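Local structure of 3-polyprenyl-4-hydroxybenzoate decarboxylase and related decarboxylases (Pelotomaculum thermopropionicum, 6H6X) at residues H122-A127 / R262-A267; K23-D26 / E30-A33; P158-I163 / K245-V250. The protein catalyses, with prenylated FMN as cofactor, the reversible decarboxylation of 2,5-furandicarboxylic acid to 2-furoic acid. The protein carries 8 engineered substitutions. One frame throughout, in Å; residues are numbered along the deposited sequence.

Contact 1: H122-A127 / R262-A267; sequences HHAGDA and RYYGPA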
# COMPACT_ATOMS: atom_id res chain seq x y z
N HIS B 122 3.63 -14.10 23.14
CA HIS B 122 3.60 -13.16 22.02
C HIS B 122 2.26 -12.38 21.87
O HIS B 122 2.25 -11.15 21.89
CB HIS B 122 3.99 -13.88 20.73
CG HIS B 122 5.41 -14.34 20.71
ND1 HIS B 122 5.80 -15.58 21.18
CD2 HIS B 122 6.54 -13.70 20.33
CE1 HIS B 122 7.12 -15.69 21.06
NE2 HIS B 122 7.59 -14.56 20.56
N HIS B 123 1.17 -13.11 21.66
CA HIS B 123 -0.15 -12.54 21.42
C HIS B 123 -1.14 -12.92 22.52
O HIS B 123 -0.96 -13.93 23.18
CB HIS B 123 -0.65 -13.02 20.05
CG HIS B 123 0.13 -12.44 18.91
ND1 HIS B 123 1.15 -13.12 18.29
CD2 HIS B 123 0.08 -11.22 18.30
CE1 HIS B 123 1.64 -12.39 17.30
NE2 HIS B 123 1.04 -11.22 17.31
N ALA B 124 -2.19 -12.11 22.67
CA ALA B 124 -3.26 -12.24 23.71
C ALA B 124 -3.81 -13.63 23.88
O ALA B 124 -3.81 -14.16 24.98
CB ALA B 124 -4.41 -11.29 23.37
N GLY B 125 -4.28 -14.23 22.80
CA GLY B 125 -4.83 -15.60 22.88
C GLY B 125 -3.86 -16.77 23.10
O GLY B 125 -4.31 -17.90 23.13
N ASP B 126 -2.55 -16.52 23.21
CA ASP B 126 -1.56 -17.61 23.26
C ASP B 126 -1.65 -18.40 24.59
O ASP B 126 -1.75 -17.79 25.65
CB ASP B 126 -0.10 -17.08 23.10
CG ASP B 126 0.25 -16.63 21.66
OD1 ASP B 126 -0.55 -16.75 20.70
OD2 ASP B 126 1.39 -16.18 21.51
N ALA B 127 -1.54 -19.72 24.51
CA ALA B 127 -1.60 -20.58 25.70
C ALA B 127 -0.49 -20.39 26.74
O ALA B 127 -0.68 -20.72 27.90
CB ALA B 127 -1.61 -22.03 25.28
N ARG B 262 -2.53 -13.96 10.80
CA ARG B 262 -3.12 -13.03 11.80
C ARG B 262 -4.45 -13.59 12.38
O ARG B 262 -5.38 -12.83 12.74
CB ARG B 262 -3.26 -11.56 11.26
CG ARG B 262 -1.99 -10.92 10.68
CD ARG B 262 -2.17 -9.60 9.90
NE ARG B 262 -1.30 -9.56 8.69
CZ ARG B 262 -1.15 -8.53 7.83
NH1 ARG B 262 -1.79 -7.36 8.01
NH2 ARG B 262 -0.32 -8.69 6.76
N TYR B 263 -4.55 -14.92 12.44
CA TYR B 263 -5.60 -15.65 13.20
C TYR B 263 -5.00 -16.66 14.15
O TYR B 263 -3.85 -17.10 13.97
CB TYR B 263 -6.56 -16.42 12.28
CG TYR B 263 -7.25 -15.54 11.29
CD1 TYR B 263 -8.24 -14.64 11.69
CD2 TYR B 263 -6.89 -15.58 9.93
CE1 TYR B 263 -8.88 -13.82 10.77
CE2 TYR B 263 -7.50 -14.75 9.00
CZ TYR B 263 -8.51 -13.88 9.40
OH TYR B 263 -9.12 -13.06 8.48
N TYR B 264 -5.81 -17.07 15.10
CA TYR B 264 -5.41 -18.07 16.05
C TYR B 264 -5.44 -19.46 15.42
O TYR B 264 -6.39 -19.81 14.71
CB TYR B 264 -6.23 -17.95 17.35
CG TYR B 264 -5.77 -16.71 18.12
CD1 TYR B 264 -4.52 -16.70 18.78
CD2 TYR B 264 -6.54 -15.53 18.13
CE1 TYR B 264 -4.07 -15.57 19.47
CE2 TYR B 264 -6.08 -14.39 18.81
CZ TYR B 264 -4.84 -14.41 19.48
OH TYR B 264 -4.40 -13.27 20.15
N GLY B 265 -4.33 -20.20 15.60
CA GLY B 265 -4.30 -21.66 15.45
C GLY B 265 -5.01 -22.28 16.66
O GLY B 265 -4.65 -22.00 17.81
N PRO B 266 -6.05 -23.12 16.42
CA PRO B 266 -6.80 -23.69 17.55
C PRO B 266 -6.01 -24.74 18.37
O PRO B 266 -5.08 -25.40 17.84
CB PRO B 266 -8.05 -24.30 16.89
CG PRO B 266 -7.68 -24.54 15.46
CD PRO B 266 -6.68 -23.46 15.12
N ALA B 267 -6.38 -24.84 19.65
CA ALA B 267 -5.87 -25.86 20.57
C ALA B 267 -6.32 -27.27 20.17
O ALA B 267 -7.45 -27.45 19.71
CB ALA B 267 -6.34 -25.55 21.99
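Tyr-264 presses its phenol into the type I beta turn formed by His-123 to Asp-126, a worked example of a single aromatic side chain joining a loop to the start of a long strand. The turn belongs to the loop between helix 113-116 and strand 130-139, and Tyr-264 lies at the beginning of strand 264-280. The tight part of the contact centres on Gly-125. Its backbone N-H is directed almost straight at Tyr-264 OH, with N and OH 2.8 Å apart and an angle of 166° at the hydrogen. Because glycine carries no side chain, the ring can also settle against its backbone, bringing Tyr-264 CE1 to 3.5 Å from Gly-125 CA. Tyr-264 CG stands beside its own backbone N and anti to the carbonyl carbon (chi1 -72°), a torsion that sends the ring out from the strand to the turn.

The contact loosens toward Ala-124, on the exposed side of the turn, whose CB comes no nearer than 3.8 Å to Tyr-264 OH. This side borders the second subunit, whose Pro-436 packs on Ala-124 and whose Ser-434 packs on Tyr-264.

Asp-126 meets the ring at its CE1 edge. Its OD1 lies in the ring plane, 3.9 Å from Tyr-264 CE1, and the carboxylate is turned 88° against the ring. The same OD1 accepts a hydrogen bond from Gly-258 N, so the carboxylate is tied to strand 252-258 as well. The turn is braced from within by the bond from Asp-126 N to His-123 O and by a second one made by the other carboxylate oxygen: His-123 N reaches Asp-126 OD2 at 3.1 Å, arriving from well above the carboxylate plane.

Contact 2: K23-D26 / E30-A33; sequences KEVD and EIAA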
# COMPACT_ATOMS: atom_id res chain seq x y z
N LYS B 23 16.09 -0.19 28.60
CA LYS B 23 15.04 -0.22 29.63
C LYS B 23 14.46 -1.61 29.73
O LYS B 23 14.30 -2.29 28.72
CB LYS B 23 13.91 0.80 29.36
CG LYS B 23 14.05 2.08 30.16
CD LYS B 23 12.99 3.10 29.78
CE LYS B 23 12.97 4.27 30.76
NZ LYS B 23 12.30 5.49 30.20
N GLU B 24 14.13 -2.00 30.95
CA GLU B 24 13.60 -3.31 31.25
C GLU B 24 12.26 -3.51 30.53
O GLU B 24 11.44 -2.60 30.48
CB GLU B 24 13.45 -3.52 32.76
CG GLU B 24 12.38 -4.55 33.13
CD GLU B 24 12.28 -4.83 34.62
OE1 GLU B 24 11.17 -4.72 35.16
OE2 GLU B 24 13.30 -5.20 35.23
N VAL B 25 12.05 -4.71 29.97
CA VAL B 25 10.79 -5.09 29.29
C VAL B 25 10.28 -6.39 29.86
O VAL B 25 11.06 -7.24 30.28
CB VAL B 25 10.97 -5.21 27.78
CG1 VAL B 25 11.45 -3.90 27.19
CG2 VAL B 25 12.00 -6.28 27.42
N ASP B 26 8.98 -6.58 29.89
CA ASP B 26 8.40 -7.86 30.30
C ASP B 26 8.38 -8.82 29.07
O ASP B 26 7.92 -8.45 27.99
CB ASP B 26 6.96 -7.62 30.81
CG ASP B 26 6.38 -8.77 31.65
OD1 ASP B 26 6.73 -9.95 31.49
OD2 ASP B 26 5.51 -8.48 32.49
N GLU B 30 5.12 -7.49 26.17
CA GLU B 30 5.80 -6.25 25.84
C GLU B 30 6.84 -6.40 24.75
O GLU B 30 7.02 -5.46 23.95
CB GLU B 30 6.43 -5.59 27.07
CG GLU B 30 5.42 -5.07 28.08
CD GLU B 30 6.04 -4.14 29.12
OE1 GLU B 30 7.27 -4.24 29.38
OE2 GLU B 30 5.28 -3.29 29.65
N ILE B 31 7.58 -7.51 24.75
CA ILE B 31 8.61 -7.70 23.70
C ILE B 31 7.92 -7.71 22.34
O ILE B 31 8.40 -7.08 21.40
CB ILE B 31 9.42 -9.01 23.89
CG1 ILE B 31 10.43 -8.82 25.01
CG2 ILE B 31 10.14 -9.41 22.60
CD1 ILE B 31 11.18 -10.07 25.39
N ALA B 32 6.77 -8.39 22.25
CA ALA B 32 6.06 -8.51 20.98
C ALA B 32 5.51 -7.17 20.56
O ALA B 32 5.56 -6.80 19.38
CB ALA B 32 4.94 -9.53 21.11
N ALA B 33 4.97 -6.44 21.54
CA ALA B 33 4.42 -5.13 21.29
C ALA B 33 5.42 -4.14 20.82
O ALA B 33 5.19 -3.39 19.86
CB ALA B 33 3.72 -4.63 22.53
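The entry into helix 30-38 of the N-terminal domain is a loop-to-helix junction in which Glu-30, in the first turn, reaches back to the backbone of Asp-26. Loop and helix are only a few residues apart in sequence, and the contact shows how such a bend can be fixed by a side chain gripping the main chain. Asp-26 N donates to Glu-30 OE1 over 2.9 Å, nearly straight at 171°. The oxygen is met on its anti side, with the donor 31° out of the carboxylate plane. With CG turned to the backbone N side (chi1 -68°) and the rest of the chain extended, the carboxylate is carried back over the loop. On the way Glu-30 CB passes 3.4 Å from Asp-26 O.

The side chain of Asp-26 serves the same junction differently. Its OD1 accepts a hydrogen bond from Val-28 N, an Asx turn that shapes the link into the helix. The two carboxylates do not meet: Asp-26 OD2 and Glu-30 OE1 are 5.5 Å apart, near enough that each might slightly disfavour the other's negative charge, an effect that the N-H donors and the positive end of the helix dipole would probably offset.

An apolar contact accompanies the polar bonds. Val-25 and Ile-31 cross at about a right angle, and both rest on Phe-46 of strand 43-46. Val-25 is also tied by backbone hydrogen bonds to Arg-48 and Lys-50, while Tyr-446 of the second subunit packs on Val-25 and Glu-30. A weak, bent bond from Ile-31 N to Asp-26 O, 3.4 Å long, supplements the carboxylate grip. Between the two apolar side chains, Val-25 CG2 meets Ile-31 CG1 at 3.8 Å.

Contact 3: P158-I163 / K245-V250; sequences PDRLGI and KILPGV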
# COMPACT_ATOMS: atom_id res chain seq x y z
N PRO B 158 9.00 -27.66 33.04
CA PRO B 158 10.45 -27.40 33.12
C PRO B 158 11.30 -28.05 32.00
O PRO B 158 12.28 -27.46 31.55
CB PRO B 158 10.86 -27.94 34.51
CG PRO B 158 9.66 -28.66 35.06
CD PRO B 158 8.45 -28.18 34.32
N ASP B 159 10.88 -29.23 31.56
CA ASP B 159 11.61 -30.04 30.60
C ASP B 159 10.66 -30.66 29.57
O ASP B 159 10.92 -31.74 29.03
CB ASP B 159 12.37 -31.16 31.36
CG ASP B 159 11.42 -32.24 31.98
OD1 ASP B 159 10.22 -31.96 32.22
OD2 ASP B 159 11.91 -33.37 32.20
N ARG B 160 9.56 -29.97 29.29
CA ARG B 160 8.55 -30.50 28.38
C ARG B 160 8.10 -29.41 27.39
O ARG B 160 7.92 -28.26 27.78
CB ARG B 160 7.39 -30.98 29.22
CG ARG B 160 6.64 -32.13 28.62
CD ARG B 160 5.66 -32.68 29.66
NE ARG B 160 4.87 -33.79 29.16
CZ ARG B 160 5.27 -35.07 29.11
NH1 ARG B 160 6.49 -35.43 29.52
NH2 ARG B 160 4.43 -35.99 28.65
N LEU B 161 7.88 -29.80 26.13
CA LEU B 161 7.38 -28.89 25.11
C LEU B 161 6.31 -29.55 24.30
O LEU B 161 6.46 -30.71 23.95
CB LEU B 161 8.51 -28.52 24.13
CG LEU B 161 9.73 -27.86 24.72
CD1 LEU B 161 10.78 -27.82 23.62
CD2 LEU B 161 9.42 -26.48 25.21
N GLY B 162 5.27 -28.80 23.95
CA GLY B 162 4.26 -29.26 22.97
C GLY B 162 4.65 -28.74 21.59
O GLY B 162 5.15 -27.64 21.44
N ILE B 163 4.40 -29.53 20.58
CA ILE B 163 4.90 -29.22 19.26
C ILE B 163 3.78 -29.43 18.24
O ILE B 163 3.13 -30.44 18.24
CB ILE B 163 6.17 -30.04 18.93
CG1 ILE B 163 6.73 -29.63 17.57
CG2 ILE B 163 5.88 -31.53 18.96
CD1 ILE B 163 7.96 -30.41 17.15
N LYS B 245 13.57 -35.52 22.74
CA LYS B 245 12.91 -36.53 21.93
C LYS B 245 11.42 -36.34 21.91
O LYS B 245 10.83 -35.89 22.89
CB LYS B 245 13.30 -37.92 22.44
CG LYS B 245 12.98 -38.16 23.90
CD LYS B 245 13.81 -39.31 24.50
CE LYS B 245 13.80 -39.27 26.03
NZ LYS B 245 14.33 -40.50 26.68
N ILE B 246 10.81 -36.65 20.78
CA ILE B 246 9.37 -36.59 20.66
C ILE B 246 8.86 -37.96 21.13
O ILE B 246 9.30 -38.99 20.63
CB ILE B 246 8.90 -36.28 19.23
CG1 ILE B 246 9.64 -35.08 18.61
CG2 ILE B 246 7.40 -35.98 19.22
CD1 ILE B 246 9.33 -34.93 17.13
N LEU B 247 7.95 -37.98 22.09
CA LEU B 247 7.57 -39.21 22.78
C LEU B 247 6.57 -40.00 21.96
O LEU B 247 5.60 -39.43 21.46
CB LEU B 247 6.97 -38.90 24.15
CG LEU B 247 7.89 -38.15 25.13
CD1 LEU B 247 7.17 -37.84 26.44
CD2 LEU B 247 9.17 -38.91 25.39
N PRO B 248 6.80 -41.32 21.83
CA PRO B 248 5.85 -42.12 21.00
C PRO B 248 4.46 -42.22 21.66
O PRO B 248 4.37 -42.39 22.87
CB PRO B 248 6.54 -43.48 20.91
CG PRO B 248 7.34 -43.59 22.16
CD PRO B 248 7.70 -42.19 22.61
N GLY B 249 3.40 -42.03 20.88
CA GLY B 249 2.03 -42.17 21.39
C GLY B 249 1.47 -41.01 22.21
O GLY B 249 0.27 -40.73 22.13
N VAL B 250 2.30 -40.31 22.97
CA VAL B 250 1.78 -39.26 23.84
C VAL B 250 1.18 -38.12 23.00
O VAL B 250 1.72 -37.72 21.95
CB VAL B 250 2.86 -38.70 24.79
CG1 VAL B 250 2.29 -37.58 25.66
CG2 VAL B 250 3.43 -39.80 25.66
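Arg-160 stretches from the start of strand 160-163 to the aliphatic tips of Leu-247 and Val-250, in the turn that follows strand 240-246. Its chain is extended from CG to NE, with chi3 at 179°, and this straightness gives it the span to reach the turn. At the end the guanidinium twists away from the line of the chain, chi4 being 83°. Leu-247 approaches at about a right angle to the arginine and sets a single methyl, CD1, beside both terminal nitrogens, 4.0 Å from Arg-160 NH1 and equally far from NH2. Val-250 points back at the arginine from the opposite direction to Arg-160's own: its CG1, anti to the backbone N, lies 4.0 Å from Arg-160 NH2. These are van der Waals contacts; the charge is answered by Glu-252, whose OE2 forms a salt bridge with Arg-160 NH2.

On the other side of the sheet, Ile-163 and Ile-246 both pack on Pro-271, though Ile-163 CD1 and Ile-246 CD1 come only to 4.7 Å of each other. Gly-249 in the turn has a positive phi of 78°, which favours glycine, and gives its N-H to Glu-178 OE1. The two segments are not paired as strands. Strand 264-280 runs between them, antiparallel to each, and Arg-160 passes over it against Val-272. Such bridging across a shared strand fits the antiparallel sheet of the Rift-related, FMN-binding domain of UbiD enzymes.

How the contacts relate
Contacts 1 and 2 meet directly: His-122 O of contact 1 lies 3.2 Å from Ala-32 CB of contact 2, so helix 30-38 packs against the turn-bearing loop, although the contact centres are 19 Å apart. Both also touch the second subunit, whereas contact 3 touches no other chain. Contacts 1 and 3 share one sheet through strand 264-280, but their nearest atoms are about 10 Å apart; contact 3 and contact 2 come no closer than about 17 Å. Distance from the cofactor differs: the side chain of His-123 in contact 1 is about 9 Å from prenylated FMN, that of Ile-31 in contact 2 about 13 Å, and contact 3 lies away from the known sites.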